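Local coordinates for protein oxalate--CoA ligase (Arabidopsis thaliana, PDB 5IE2) that belongs to the AMP-binding, acyl-activating enzymes of the ANL superfamily and binds ATP between a large N-terminal and a small C-terminal domain, at residues V407-E412 against S498-R503; V436-A441 against D491-T496; A428-H433 against I453-I458. All blocks are in the same frame, centred on the assembly; numbering follows the deposited sequence.

Contact 1. Residues V407-E412 against S498-R503; sequences VGRIKE and SGKIQR. With ATP (adenosine-5'-triphosphate), chain C.
Glu-412 and Arg-503 mark the closest backbone approach, their CA atoms 7.9 Å apart: the end of strand 404-409 and the turn after it face a loop that leads into helix 503-510, and the two segments meet through side chains and one water. A classic beta bulge, in which Val-407 and Gly-408 both face Ile-395, precedes Arg-409. The Arg-409 chain runs extended from CG to NE and brings its guanidinium to the ligand, where NH1 donates to ATP O2B at 2.8 Å, N-H...O 165°. Its NH2 donates to ATP O1B at 3.1 Å, along a more bent path. The ribose O2' sits over the centre of the guanidinium, 3.3 Å above its plane. Lys-500 comes from the opposite segment; its chain is extended until chi4 (-97°) turns NZ to ATP O5', 3.0 Å away, and Ser-289 O holds the same amine. NZ also lies at the edge of the Arg-409 guanidinium.

The Glu-412 and Arg-503 side chains cross at about a right angle, carboxylate and guanidinium planes 79° apart. Glu-412 OE1 lies at the guanidinium edge and touches Arg-503 CD at 3.1 Å. OE1 to Arg-503 NH1, at 3.8 Å, is a long salt bridge, and Asp-427 is the stronger partner of this arginine. A water accepts from Arg-503 N and donates to Glu-412 OE2 at 2.6 Å.

Arg-409 and Lys-500, from different segments, both bond to ATP, which implies that the ligand itself bridges the segments, while Glu-412 adds a looser, partly water-mediated link.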
ATOM      1  N   VAL A 407      -3.665 -16.124   9.218  1.00 21.66           N
ATOM      2  CA  VAL A 407      -4.289 -16.280  10.527  1.00 22.54           C
ATOM      3  C   VAL A 407      -4.081 -14.983  11.294  1.00 24.17           C
ATOM      4  O   VAL A 407      -4.970 -14.525  12.032  1.00 26.73           O
ATOM      5  CB  VAL A 407      -3.679 -17.508  11.294  1.00 28.34           C
ATOM      6  CG1 VAL A 407      -4.265 -17.653  12.669  1.00 31.41           C
ATOM      7  CG2 VAL A 407      -3.919 -18.760  10.500  1.00 29.75           C
ATOM      8  N   GLY A 408      -2.907 -14.388  11.122  1.00 24.58           N
ATOM      9  CA  GLY A 408      -2.716 -13.061  11.696  1.00 24.14           C
ATOM     10  C   GLY A 408      -1.249 -12.811  12.020  1.00 24.14           C
ATOM     11  O   GLY A 408      -0.420 -13.699  11.859  1.00 25.04           O
ATOM     12  N   ARG A 409      -0.927 -11.599  12.436  1.00 22.64           N
ATOM     13  CA  ARG A 409       0.411 -11.306  12.915  1.00 25.64           C
ATOM     14  C   ARG A 409       0.688 -12.073  14.175  1.00 27.02           C
ATOM     15  O   ARG A 409      -0.172 -12.161  15.065  1.00 27.60           O
ATOM     16  CB  ARG A 409       0.574  -9.824  13.174  1.00 26.77           C
ATOM     17  CG  ARG A 409       0.313  -8.995  11.948  1.00 30.12           C
ATOM     18  CD  ARG A 409      -0.080  -7.603  12.376  1.00 32.37           C
ATOM     19  NE  ARG A 409      -0.602  -6.745  11.316  1.00 32.06           N
ATOM     20  CZ  ARG A 409       0.156  -5.889  10.645  1.00 33.22           C
ATOM     21  NH1 ARG A 409       1.470  -5.833  10.904  1.00 32.81           N
ATOM     22  NH2 ARG A 409      -0.395  -5.108   9.707  1.00 31.36           N
ATOM     23  N   ILE A 410       1.886 -12.654  14.246  1.00 25.28           N
ATOM     24  CA  ILE A 410       2.321 -13.348  15.456  1.00 26.20           C
ATOM     25  C   ILE A 410       1.993 -12.538  16.713  1.00 30.13           C
ATOM     26  O   ILE A 410       1.465 -13.073  17.695  1.00 31.40           O
ATOM     27  CB  ILE A 410       3.815 -13.581  15.428  1.00 25.76           C
ATOM     28  CG1 ILE A 410       4.159 -14.589  14.344  1.00 27.57           C
ATOM     29  CG2 ILE A 410       4.343 -14.010  16.817  1.00 27.06           C
ATOM     30  CD1 ILE A 410       5.663 -14.750  14.115  1.00 29.31           C
ATOM     31  N   LYS A 411       2.303 -11.255  16.688  1.00 31.47           N
ATOM     32  CA  LYS A 411       2.117 -10.437  17.895  1.00 38.25           C
ATOM     33  C   LYS A 411       0.643 -10.099  18.215  1.00 38.43           C
ATOM     34  O   LYS A 411       0.338  -9.618  19.303  1.00 41.17           O
ATOM     35  CB  LYS A 411       2.915  -9.140  17.757  1.00 44.83           C
ATOM     36  CG  LYS A 411       4.435  -9.312  17.653  1.00 50.83           C
ATOM     37  CD  LYS A 411       5.145  -8.587  18.807  1.00 56.39           C
ATOM     38  CE  LYS A 411       6.594  -8.261  18.452  1.00 61.17           C
ATOM     39  NZ  LYS A 411       6.780  -8.259  16.967  1.00 62.88           N
ATOM     40  N   GLU A 412      -0.264 -10.365  17.273  1.00 34.12           N
ATOM     41  CA  GLU A 412      -1.674 -10.025  17.451  1.00 32.25           C
ATOM     42  C   GLU A 412      -2.563 -11.201  17.784  1.00 29.49           C
ATOM     43  O   GLU A 412      -3.705 -10.976  18.204  1.00 29.41           O
ATOM     44  CB  GLU A 412      -2.218  -9.339  16.189  1.00 32.49           C
ATOM     45  CG  GLU A 412      -1.817  -7.881  16.157  1.00 37.40           C
ATOM     46  CD  GLU A 412      -2.350  -7.122  14.960  1.00 40.86           C
ATOM     47  OE1 GLU A 412      -3.101  -7.705  14.120  1.00 41.05           O
ATOM     48  OE2 GLU A 412      -1.999  -5.928  14.859  1.00 42.62           O
ATOM     49  N   SER A 498      -2.523   5.067   5.717  1.00 42.28           N
ATOM     50  CA  SER A 498      -2.718   3.927   4.793  1.00 42.66           C
ATOM     51  C   SER A 498      -4.156   3.337   4.832  1.00 37.67           C
ATOM     52  O   SER A 498      -4.536   2.589   3.923  1.00 36.27           O
ATOM     53  CB  SER A 498      -1.702   2.785   5.039  1.00 42.16           C
ATOM     54  OG  SER A 498      -1.407   2.476   6.393  1.00 43.61           O
ATOM     55  N   GLY A 499      -4.917   3.630   5.896  1.00 34.35           N
ATOM     56  CA  GLY A 499      -6.263   3.111   6.046  1.00 34.25           C
ATOM     57  C   GLY A 499      -6.373   1.830   6.876  1.00 33.34           C
ATOM     58  O   GLY A 499      -7.371   1.112   6.766  1.00 34.52           O
ATOM     59  N   LYS A 500      -5.386   1.559   7.738  1.00 30.86           N
ATOM     60  CA  LYS A 500      -5.446   0.379   8.621  1.00 33.64           C
ATOM     61  C   LYS A 500      -5.916   0.764   9.986  1.00 36.62           C
ATOM     62  O   LYS A 500      -5.441   1.745  10.554  1.00 37.90           O
ATOM     63  CB  LYS A 500      -4.078  -0.309   8.824  1.00 34.65           C
ATOM     64  CG  LYS A 500      -3.293  -0.721   7.607  1.00 36.46           C
ATOM     65  CD  LYS A 500      -1.864  -1.182   8.058  1.00 49.22           C
ATOM     66  CE  LYS A 500      -0.916  -1.453   6.864  1.00 46.88           C
ATOM     67  NZ  LYS A 500      -0.851  -2.933   6.476  1.00 41.98           N
ATOM     68  N   ILE A 501      -6.820  -0.014  10.557  1.00 37.49           N
ATOM     69  CA  ILE A 501      -7.169   0.202  11.951  1.00 38.79           C
ATOM     70  C   ILE A 501      -6.122  -0.558  12.739  1.00 39.85           C
ATOM     71  O   ILE A 501      -5.988  -1.749  12.518  1.00 42.38           O
ATOM     72  CB  ILE A 501      -8.595  -0.330  12.253  1.00 38.14           C
ATOM     73  CG1 ILE A 501      -9.631   0.276  11.283  1.00 38.98           C
ATOM     74  CG2 ILE A 501      -8.962  -0.136  13.733  1.00 38.00           C
ATOM     75  CD1 ILE A 501     -10.974  -0.520  11.235  1.00 42.87           C
ATOM     76  N   GLN A 502      -5.377   0.063  13.641  1.00 40.84           N
ATOM     77  CA  GLN A 502      -4.381  -0.729  14.383  1.00 45.79           C
ATOM     78  C   GLN A 502      -4.903  -1.224  15.723  1.00 43.49           C
ATOM     79  O   GLN A 502      -5.359  -0.424  16.537  1.00 42.12           O
ATOM     80  CB  GLN A 502      -3.051   0.010  14.566  1.00 52.79           C
ATOM     81  CG  GLN A 502      -2.591   0.782  13.333  1.00 58.04           C
ATOM     82  CD  GLN A 502      -1.127   1.196  13.408  1.00 61.55           C
ATOM     83  OE1 GLN A 502      -0.682   1.760  14.411  1.00 64.12           O
ATOM     84  NE2 GLN A 502      -0.376   0.917  12.349  1.00 61.16           N
ATOM     85  N   ARG A 503      -4.848  -2.542  15.935  1.00 42.22           N
ATOM     86  CA  ARG A 503      -5.555  -3.142  17.058  1.00 42.61           C
ATOM     87  C   ARG A 503      -4.955  -2.707  18.388  1.00 45.50           C
ATOM     88  O   ARG A 503      -5.692  -2.498  19.337  1.00 43.45           O
ATOM     89  CB  ARG A 503      -5.514  -4.676  17.019  1.00 42.67           C
ATOM     90  CG  ARG A 503      -5.585  -5.285  15.660  1.00 43.02           C
ATOM     91  CD  ARG A 503      -5.629  -6.792  15.749  1.00 43.28           C
ATOM     92  NE  ARG A 503      -7.007  -7.061  15.471  1.00 46.31           N
ATOM     93  CZ  ARG A 503      -7.525  -7.367  14.292  1.00 43.08           C
ATOM     94  NH1 ARG A 503      -6.769  -7.626  13.233  1.00 38.95           N
ATOM     95  NH2 ARG A 503      -8.837  -7.508  14.235  1.00 42.48           N
TER
HETATM   96  PG  ATP C 601       4.951  -2.611  11.079  0.84 33.82           P
HETATM   97  O1G ATP C 601       4.441  -3.502  12.212  0.78 36.87           O
HETATM   98  O2G ATP C 601       5.602  -1.363  11.560  0.82 33.98           O
HETATM   99  O3G ATP C 601       5.846  -3.392  10.120  0.91 32.63           O
HETATM  100  PB  ATP C 601       2.855  -3.021   9.137  0.82 25.58           P
HETATM  101  O1B ATP C 601       1.385  -2.659   9.125  1.00 24.38           O
HETATM  102  O2B ATP C 601       3.295  -4.428   9.330  0.74 24.29           O
HETATM  103  O3B ATP C 601       3.672  -2.087  10.211  1.00 32.72           O
HETATM  104  PA  ATP C 601       2.996  -2.706   6.203  1.00 23.36           P
HETATM  105  O1A ATP C 601       4.238  -3.177   5.458  1.00 23.00           O
HETATM  106  O2A ATP C 601       2.303  -1.473   5.771  1.00 23.78           O
HETATM  107  O3A ATP C 601       3.449  -2.439   7.729  1.00 30.58           O
HETATM  108  O5' ATP C 601       1.983  -3.939   6.332  1.00 19.43           O
HETATM  109  C5' ATP C 601       2.288  -5.292   5.911  1.00 18.85           C
HETATM  110  C4' ATP C 601       1.436  -6.219   6.796  1.00 19.89           C
HETATM  111  O4' ATP C 601       0.048  -6.051   6.449  1.00 19.06           O
HETATM  112  C3' ATP C 601       1.661  -7.668   6.494  1.00 19.46           C
HETATM  113  O3' ATP C 601       2.822  -8.128   7.183  1.00 20.78           O
HETATM  114  C2' ATP C 601       0.394  -8.322   7.003  1.00 20.24           C
HETATM  115  O2' ATP C 601       0.431  -8.365   8.438  1.00 22.70           O
HETATM  116  C1' ATP C 601      -0.627  -7.279   6.651  1.00 17.88           C
HETATM  117  N9  ATP C 601      -1.356  -7.594   5.399  1.00 16.30           N
HETATM  118  C8  ATP C 601      -1.091  -7.184   4.152  1.00 16.32           C
HETATM  119  N7  ATP C 601      -2.036  -7.688   3.300  1.00 15.32           N
HETATM  120  C5  ATP C 601      -2.918  -8.410   4.066  1.00 16.70           C
HETATM  121  C6  ATP C 601      -4.155  -9.182   3.805  1.00 17.63           C
HETATM  122  N6  ATP C 601      -4.675  -9.238   2.533  1.00 16.26           N
HETATM  123  N1  ATP C 601      -4.751  -9.756   4.875  1.00 19.81           N
HETATM  124  C2  ATP C 601      -4.254  -9.651   6.130  1.00 21.74           C
HETATM  125  N3  ATP C 601      -3.123  -8.967   6.443  1.00 19.96           N
HETATM  126  C4  ATP C 601      -2.455  -8.339   5.434  1.00 16.67           C
HETATM  127  O   HOH W   1      -3.461  -4.113  13.646  1.00 38.63           O

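Contact 2. Residues V436-A441 against D491-T496; sequences VSQGVA and DNLPKT
Leu-493 spans two alternate residues of a strand with its two methyl groups, although it comes from a segment with no regular secondary structure. CD2 reaches Gln-438 CG at 3.9 Å and CD1 reaches Val-440 CG1 at 4.0 Å, so the branch straddles the position of Gly-439 between them. The backbones stay well apart, with 8.5 Å between the CA atoms of Gln-438 and Leu-493, which shows that the leucine side chain does the bridging.

All three side chains set out toward the opposite segment. In Val-440, chi1 of 57° places CG1 between the backbone N and the carbonyl carbon, and this is the methyl that meets the leucine. The Gln-438 chain begins with CG opposite its own backbone N (chi1 -176°) and bends at chi2, which separates its two roles: the aliphatic CG lies against Leu-493, while the amide folds back along the strand. There OE1 accepts from Gly-439 N at 3.0 Å. The donor lies in the carbonyl plane on a lone pair, but well off the C=O direction, at a C=O...N angle of 101°. NE2 is held by Gln-265 of helix 261-273, so both ends of the amide are engaged.

A classic beta bulge, with Ser-437 and Gln-438 both facing Ile-458, lies at the start of this run. Leu-493 also packs on Ala-456 and Ile-458, so the loop after strand 487-489 lies against strands 436-446 and 450-459 of the C-terminal domain.

Chemically, then, the contact across the segments is apolar: the glutamine contributes its hydrocarbon portion. Its amide is fixed by Gly-439 and Gln-265, neither of them in segment 491-496, and the second bond ties this domain to the AMP-binding part of the enzyme.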
ATOM      1  N   VAL A 436     -23.807  -3.723  11.969  1.00 35.67           N
ATOM      2  CA  VAL A 436     -22.422  -3.309  12.169  1.00 33.38           C
ATOM      3  C   VAL A 436     -21.857  -2.701  10.884  1.00 33.54           C
ATOM      4  O   VAL A 436     -21.899  -3.310   9.807  1.00 32.27           O
ATOM      5  CB  VAL A 436     -21.519  -4.501  12.629  1.00 30.59           C
ATOM      6  CG1 VAL A 436     -20.089  -4.095  12.619  1.00 29.53           C
ATOM      7  CG2 VAL A 436     -21.929  -4.988  14.027  1.00 30.32           C
ATOM      8  N   SER A 437     -21.371  -1.476  10.983  1.00 34.17           N
ATOM      9  CA  SER A 437     -20.760  -0.826   9.833  1.00 35.07           C
ATOM     10  C   SER A 437     -19.259  -1.046   9.881  1.00 31.99           C
ATOM     11  O   SER A 437     -18.603  -1.189   8.829  1.00 33.51           O
ATOM     12  CB  SER A 437     -21.078   0.659   9.803  1.00 41.08           C
ATOM     13  OG  SER A 437     -19.998   1.368  10.357  1.00 45.35           O
ATOM     14  N   GLN A 438     -18.694  -1.034  11.085  1.00 28.35           N
ATOM     15  CA  GLN A 438     -17.276  -1.341  11.198  1.00 29.12           C
ATOM     16  C   GLN A 438     -16.980  -2.143  12.464  1.00 30.40           C
ATOM     17  O   GLN A 438     -17.698  -2.036  13.445  1.00 28.84           O
ATOM     18  CB  GLN A 438     -16.421  -0.064  11.170  1.00 30.53           C
ATOM     19  CG  GLN A 438     -14.908  -0.338  11.182  1.00 31.35           C
ATOM     20  CD  GLN A 438     -14.400  -1.136   9.938  1.00 39.71           C
ATOM     21  OE1 GLN A 438     -14.509  -2.381   9.873  1.00 35.83           O
ATOM     22  NE2 GLN A 438     -13.811  -0.403   8.962  1.00 38.78           N
ATOM     23  N   GLY A 439     -15.944  -2.972  12.460  1.00 30.55           N
ATOM     24  CA  GLY A 439     -15.651  -3.748  13.679  1.00 31.27           C
ATOM     25  C   GLY A 439     -14.199  -4.184  13.784  1.00 33.74           C
ATOM     26  O   GLY A 439     -13.567  -4.435  12.745  1.00 34.15           O
ATOM     27  N   VAL A 440     -13.664  -4.305  15.003  1.00 31.55           N
ATOM     28  CA  VAL A 440     -12.264  -4.702  15.156  1.00 30.65           C
ATOM     29  C   VAL A 440     -12.114  -5.500  16.445  1.00 31.57           C
ATOM     30  O   VAL A 440     -12.612  -5.093  17.505  1.00 32.24           O
ATOM     31  CB  VAL A 440     -11.268  -3.481  15.180  1.00 31.14           C
ATOM     32  CG1 VAL A 440     -11.642  -2.520  16.303  1.00 33.44           C
ATOM     33  CG2 VAL A 440      -9.810  -3.949  15.353  1.00 29.88           C
ATOM     34  N   ALA A 441     -11.479  -6.664  16.357  1.00 28.87           N
ATOM     35  CA  ALA A 441     -11.226  -7.482  17.545  1.00 29.33           C
ATOM     36  C   ALA A 441      -9.799  -7.299  18.004  1.00 30.77           C
ATOM     37  O   ALA A 441      -8.940  -6.992  17.182  1.00 29.83           O
ATOM     38  CB  ALA A 441     -11.499  -8.987  17.267  1.00 31.09           C
ATOM     39  N   ASP A 491     -18.350   5.498  17.927  1.00 43.84           N
ATOM     40  CA  ASP A 491     -18.735   6.259  16.740  1.00 46.89           C
ATOM     41  C   ASP A 491     -17.563   6.379  15.762  1.00 45.66           C
ATOM     42  O   ASP A 491     -17.732   6.739  14.587  1.00 43.04           O
ATOM     43  CB  ASP A 491     -19.239   7.650  17.169  1.00 52.27           C
ATOM     44  CG  ASP A 491     -18.185   8.454  17.969  1.00 57.90           C
ATOM     45  OD1 ASP A 491     -17.447   7.882  18.811  1.00 58.48           O
ATOM     46  OD2 ASP A 491     -18.126   9.691  17.788  1.00 62.31           O
ATOM     47  N   ASN A 492     -16.373   6.059  16.260  1.00 47.65           N
ATOM     48  CA  ASN A 492     -15.169   6.186  15.469  1.00 50.09           C
ATOM     49  C   ASN A 492     -13.999   5.289  15.891  1.00 47.67           C
ATOM     50  O   ASN A 492     -13.722   5.103  17.086  1.00 47.77           O
ATOM     51  CB  ASN A 492     -14.717   7.643  15.492  1.00 57.13           C
ATOM     52  CG  ASN A 492     -13.732   7.953  14.386  1.00 62.34           C
ATOM     53  OD1 ASN A 492     -12.524   8.039  14.625  1.00 65.62           O
ATOM     54  ND2 ASN A 492     -14.235   8.078  13.155  1.00 64.23           N
ATOM     55  N   LEU A 493     -13.301   4.737  14.895  1.00 44.65           N
ATOM     56  CA  LEU A 493     -12.060   4.027  15.174  1.00 44.68           C
ATOM     57  C   LEU A 493     -10.896   4.735  14.500  1.00 44.49           C
ATOM     58  O   LEU A 493     -11.000   5.132  13.331  1.00 45.47           O
ATOM     59  CB  LEU A 493     -12.070   2.561  14.682  1.00 44.32           C
ATOM     60  CG  LEU A 493     -12.691   1.280  15.264  1.00 43.39           C
ATOM     61  CD1 LEU A 493     -12.687   1.321  16.781  1.00 40.49           C
ATOM     62  CD2 LEU A 493     -14.054   0.985  14.735  1.00 43.34           C
ATOM     63  N   PRO A 494      -9.768   4.850  15.213  1.00 44.73           N
ATOM     64  CA  PRO A 494      -8.545   5.366  14.596  1.00 45.16           C
ATOM     65  C   PRO A 494      -8.026   4.468  13.442  1.00 42.85           C
ATOM     66  O   PRO A 494      -7.955   3.228  13.560  1.00 41.00           O
ATOM     67  CB  PRO A 494      -7.548   5.384  15.766  1.00 44.71           C
ATOM     68  CG  PRO A 494      -8.126   4.406  16.774  1.00 44.79           C
ATOM     69  CD  PRO A 494      -9.595   4.552  16.646  1.00 44.22           C
ATOM     70  N   LYS A 495      -7.676   5.103  12.325  1.00 43.70           N
ATOM     71  CA  LYS A 495      -6.947   4.391  11.278  1.00 44.83           C
ATOM     72  C   LYS A 495      -5.739   5.188  10.801  1.00 42.64           C
ATOM     73  O   LYS A 495      -5.706   6.416  10.909  1.00 41.15           O
ATOM     74  CB  LYS A 495      -7.843   4.009  10.088  1.00 47.26           C
ATOM     75  CG  LYS A 495      -8.904   4.976   9.651  1.00 51.29           C
ATOM     76  CD  LYS A 495      -9.994   4.179   8.898  1.00 54.10           C
ATOM     77  CE  LYS A 495     -11.129   5.060   8.349  1.00 55.86           C
ATOM     78  NZ  LYS A 495     -10.730   5.816   7.119  1.00 55.86           N
ATOM     79  N   THR A 496      -4.740   4.456  10.306  1.00 41.61           N
ATOM     80  CA  THR A 496      -3.530   5.040   9.749  1.00 40.83           C
ATOM     81  C   THR A 496      -3.818   5.837   8.487  1.00 40.98           C
ATOM     82  O   THR A 496      -4.946   5.830   7.961  1.00 39.60           O
ATOM     83  CB  THR A 496      -2.502   3.963   9.420  1.00 40.74           C
ATOM     84  OG1 THR A 496      -3.009   3.123   8.371  1.00 39.06           O
ATOM     85  CG2 THR A 496      -2.199   3.139  10.649  1.00 41.60           C
TER

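Contact 3. Residues A428-H433 against I453-I458; sequences AVLLTH and INCAVI
Leu-430 points from helix 423-430 onto one face of strand 450-459, and its two methyls divide between alternate residues of that strand. CD1 meets Cys-455, 3.8 Å from CB and 3.9 Å from SG, so it rests against both atoms of that short side chain. CD2 turns to Val-457, where the approach to CG1 is looser at 4.5 Å. Cys-455 and Val-457 both set out toward the helix, whereas Ala-456 between them points away, as expected of alternation in an extended strand. The leucine fork thus stands over the strand, one methyl near each of two alternate residues.

Torsions account for the fit. Leu-430 has CG on the far side from its carbonyl carbon (chi1 -67°), and chi2 near 172° carries the fork out to the strand. In Cys-455, chi1 of 73° sets SG between the backbone N and the carbonyl carbon, bringing the sulfur alongside the leucine methyl. The CA atoms of Leu-430 and Val-457 remain 7.9 Å apart, a separation bridged by side-chain atoms in the contacts found.

Behind the leucine a type I turn runs from Leu-430 to His-433. Val-429 O accepts twice there, from Thr-432 N and from Thr-432 OG1, the latter at 2.8 Å and on a lone pair in the carbonyl plane. Leu-430 also touches Ile-470 and Cys-474 of helix 467-477, while Cys-455 and Val-457 lie beside Val-487 of strand 487-489.

This is helix-on-sheet packing of an alpha/beta fold: Leu-430 of helix 423-430 packs between helix 467-477 and the three-stranded mixed sheet of the small C-terminal domain found in AMP-binding enzymes.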
ATOM      1  N   ALA A 428     -14.139 -10.751  10.750  1.00 24.90           N
ATOM      2  CA  ALA A 428     -14.959 -11.140   9.608  1.00 24.71           C
ATOM      3  C   ALA A 428     -16.375 -11.476  10.100  1.00 25.82           C
ATOM      4  O   ALA A 428     -17.362 -11.161   9.440  1.00 27.44           O
ATOM      5  CB  ALA A 428     -14.343 -12.333   8.873  1.00 22.69           C
ATOM      6  N   VAL A 429     -16.467 -12.125  11.249  1.00 24.09           N
ATOM      7  CA  VAL A 429     -17.835 -12.401  11.759  1.00 24.48           C
ATOM      8  C   VAL A 429     -18.557 -11.109  12.173  1.00 26.07           C
ATOM      9  O   VAL A 429     -19.747 -10.927  11.883  1.00 27.91           O
ATOM     10  CB  VAL A 429     -17.802 -13.419  12.942  1.00 21.75           C
ATOM     11  CG1 VAL A 429     -19.127 -13.394  13.761  1.00 24.57           C
ATOM     12  CG2 VAL A 429     -17.476 -14.872  12.432  1.00 20.94           C
ATOM     13  N   LEU A 430     -17.867 -10.209  12.854  1.00 26.46           N
ATOM     14  CA  LEU A 430     -18.524  -8.965  13.323  1.00 25.69           C
ATOM     15  C   LEU A 430     -19.125  -8.199  12.177  1.00 26.80           C
ATOM     16  O   LEU A 430     -20.233  -7.655  12.276  1.00 26.39           O
ATOM     17  CB  LEU A 430     -17.526  -8.068  14.023  1.00 27.05           C
ATOM     18  CG  LEU A 430     -17.031  -8.688  15.322  1.00 30.16           C
ATOM     19  CD1 LEU A 430     -15.870  -7.839  15.902  1.00 29.87           C
ATOM     20  CD2 LEU A 430     -18.232  -8.800  16.271  1.00 31.37           C
ATOM     21  N   LEU A 431     -18.381  -8.125  11.074  1.00 24.36           N
ATOM     22  CA  LEU A 431     -18.893  -7.370   9.927  1.00 23.18           C
ATOM     23  C   LEU A 431     -20.148  -7.975   9.261  1.00 25.06           C
ATOM     24  O   LEU A 431     -20.769  -7.316   8.411  1.00 25.53           O
ATOM     25  CB  LEU A 431     -17.789  -7.243   8.852  1.00 22.13           C
ATOM     26  CG  LEU A 431     -16.633  -6.336   9.264  1.00 21.27           C
ATOM     27  CD1 LEU A 431     -15.591  -6.196   8.122  1.00 24.36           C
ATOM     28  CD2 LEU A 431     -17.120  -4.947   9.676  1.00 22.31           C
ATOM     29  N   THR A 432     -20.484  -9.227   9.581  1.00 24.08           N
ATOM     30  CA  THR A 432     -21.705  -9.820   9.008  1.00 25.80           C
ATOM     31  C   THR A 432     -22.945  -9.492   9.840  1.00 28.85           C
ATOM     32  O   THR A 432     -24.057  -9.813   9.421  1.00 29.52           O
ATOM     33  CB  THR A 432     -21.639 -11.355   8.843  1.00 25.24           C
ATOM     34  OG1 THR A 432     -21.646 -12.003  10.115  1.00 27.68           O
ATOM     35  CG2 THR A 432     -20.374 -11.781   8.105  1.00 23.15           C
ATOM     36  N   HIS A 433     -22.768  -8.892  11.011  1.00 27.63           N
ATOM     37  CA  HIS A 433     -23.952  -8.522  11.792  1.00 27.77           C
ATOM     38  C   HIS A 433     -24.680  -7.412  11.050  1.00 30.96           C
ATOM     39  O   HIS A 433     -24.052  -6.459  10.620  1.00 30.23           O
ATOM     40  CB  HIS A 433     -23.588  -8.061  13.190  1.00 25.98           C
ATOM     41  CG  HIS A 433     -24.782  -7.779  14.048  1.00 31.79           C
ATOM     42  ND1 HIS A 433     -25.598  -6.686  13.854  1.00 32.05           N
ATOM     43  CD2 HIS A 433     -25.315  -8.469  15.084  1.00 32.94           C
ATOM     44  CE1 HIS A 433     -26.579  -6.707  14.739  1.00 34.20           C
ATOM     45  NE2 HIS A 433     -26.423  -7.770  15.508  1.00 34.68           N
ATOM     46  N   ILE A 453     -10.110 -12.092  24.441  1.00 32.12           N
ATOM     47  CA  ILE A 453     -10.508 -11.318  23.285  1.00 31.92           C
ATOM     48  C   ILE A 453     -11.634 -10.334  23.650  1.00 32.78           C
ATOM     49  O   ILE A 453     -12.592 -10.707  24.337  1.00 33.47           O
ATOM     50  CB  ILE A 453     -10.970 -12.230  22.128  1.00 30.78           C
ATOM     51  CG1 ILE A 453     -11.526 -11.390  20.983  1.00 30.57           C
ATOM     52  CG2 ILE A 453     -11.991 -13.291  22.643  1.00 30.87           C
ATOM     53  CD1 ILE A 453     -11.652 -12.180  19.691  1.00 29.22           C
ATOM     54  N   ASN A 454     -11.465  -9.095  23.180  1.00 33.59           N
ATOM     55  CA  ASN A 454     -12.483  -8.052  23.195  1.00 34.72           C
ATOM     56  C   ASN A 454     -12.684  -7.528  21.777  1.00 33.20           C
ATOM     57  O   ASN A 454     -11.936  -7.878  20.872  1.00 34.10           O
ATOM     58  CB  ASN A 454     -12.074  -6.901  24.108  1.00 37.00           C
ATOM     59  CG  ASN A 454     -12.243  -7.203  25.582  1.00 39.28           C
ATOM     60  OD1 ASN A 454     -12.481  -8.335  26.005  1.00 40.82           O
ATOM     61  ND2 ASN A 454     -12.120  -6.168  26.377  1.00 40.27           N
ATOM     62  N   CYS A 455     -13.675  -6.673  21.567  1.00 30.45           N
ATOM     63  CA  CYS A 455     -13.817  -6.046  20.273  1.00 31.05           C
ATOM     64  C   CYS A 455     -14.476  -4.656  20.411  1.00 32.78           C
ATOM     65  O   CYS A 455     -15.002  -4.340  21.467  1.00 35.70           O
ATOM     66  CB  CYS A 455     -14.638  -6.934  19.341  1.00 29.93           C
ATOM     67  SG  CYS A 455     -16.417  -6.992  19.718  1.00 32.49           S
ATOM     68  N   ALA A 456     -14.427  -3.859  19.347  1.00 33.48           N
ATOM     69  CA  ALA A 456     -15.159  -2.591  19.253  1.00 33.79           C
ATOM     70  C   ALA A 456     -15.918  -2.551  17.945  1.00 34.99           C
ATOM     71  O   ALA A 456     -15.402  -3.009  16.889  1.00 33.96           O
ATOM     72  CB  ALA A 456     -14.187  -1.408  19.358  1.00 33.72           C
ATOM     73  N   VAL A 457     -17.138  -2.038  17.984  1.00 32.64           N
ATOM     74  CA  VAL A 457     -17.916  -1.920  16.770  1.00 34.96           C
ATOM     75  C   VAL A 457     -18.483  -0.503  16.626  1.00 35.66           C
ATOM     76  O   VAL A 457     -18.768   0.184  17.620  1.00 33.72           O
ATOM     77  CB  VAL A 457     -19.106  -2.942  16.713  1.00 33.75           C
ATOM     78  CG1 VAL A 457     -18.616  -4.356  16.776  1.00 34.14           C
ATOM     79  CG2 VAL A 457     -20.033  -2.716  17.839  1.00 36.04           C
ATOM     80  N   ILE A 458     -18.620  -0.090  15.375  1.00 35.47           N
ATOM     81  CA  ILE A 458     -19.397   1.066  14.972  1.00 34.72           C
ATOM     82  C   ILE A 458     -20.705   0.610  14.368  1.00 36.29           C
ATOM     83  O   ILE A 458     -20.713  -0.114  13.333  1.00 37.76           O
ATOM     84  CB  ILE A 458     -18.629   1.907  13.932  1.00 34.93           C
ATOM     85  CG1 ILE A 458     -17.312   2.391  14.516  1.00 34.99           C
ATOM     86  CG2 ILE A 458     -19.484   3.069  13.443  1.00 35.54           C
ATOM     87  CD1 ILE A 458     -16.458   3.117  13.491  1.00 35.81           C
TER

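Overall arrangement
Contacts 2 and 3 share one sheet, their centres 9 Å apart: strands 436-446 and 450-459 are antiparallel neighbours, tied by Ser-437 N to Ile-458 O (2.8 Å) and Ala-456 N to Val-440 O (2.9 Å). Contact 1 lies 13 Å from contact 2 between centres and 15 Å from contact 3. It is linked to contact 2 directly, by the probable hydrogen bond of Arg-503 NE with Ala-441 O (2.6 Å), but does not touch contact 3. Both others are nested along the chain within the loop that contact 1 closes. Contact 1 alone reaches ATP; the side chain of Val-440 in contact 2 is about 12 Å from it.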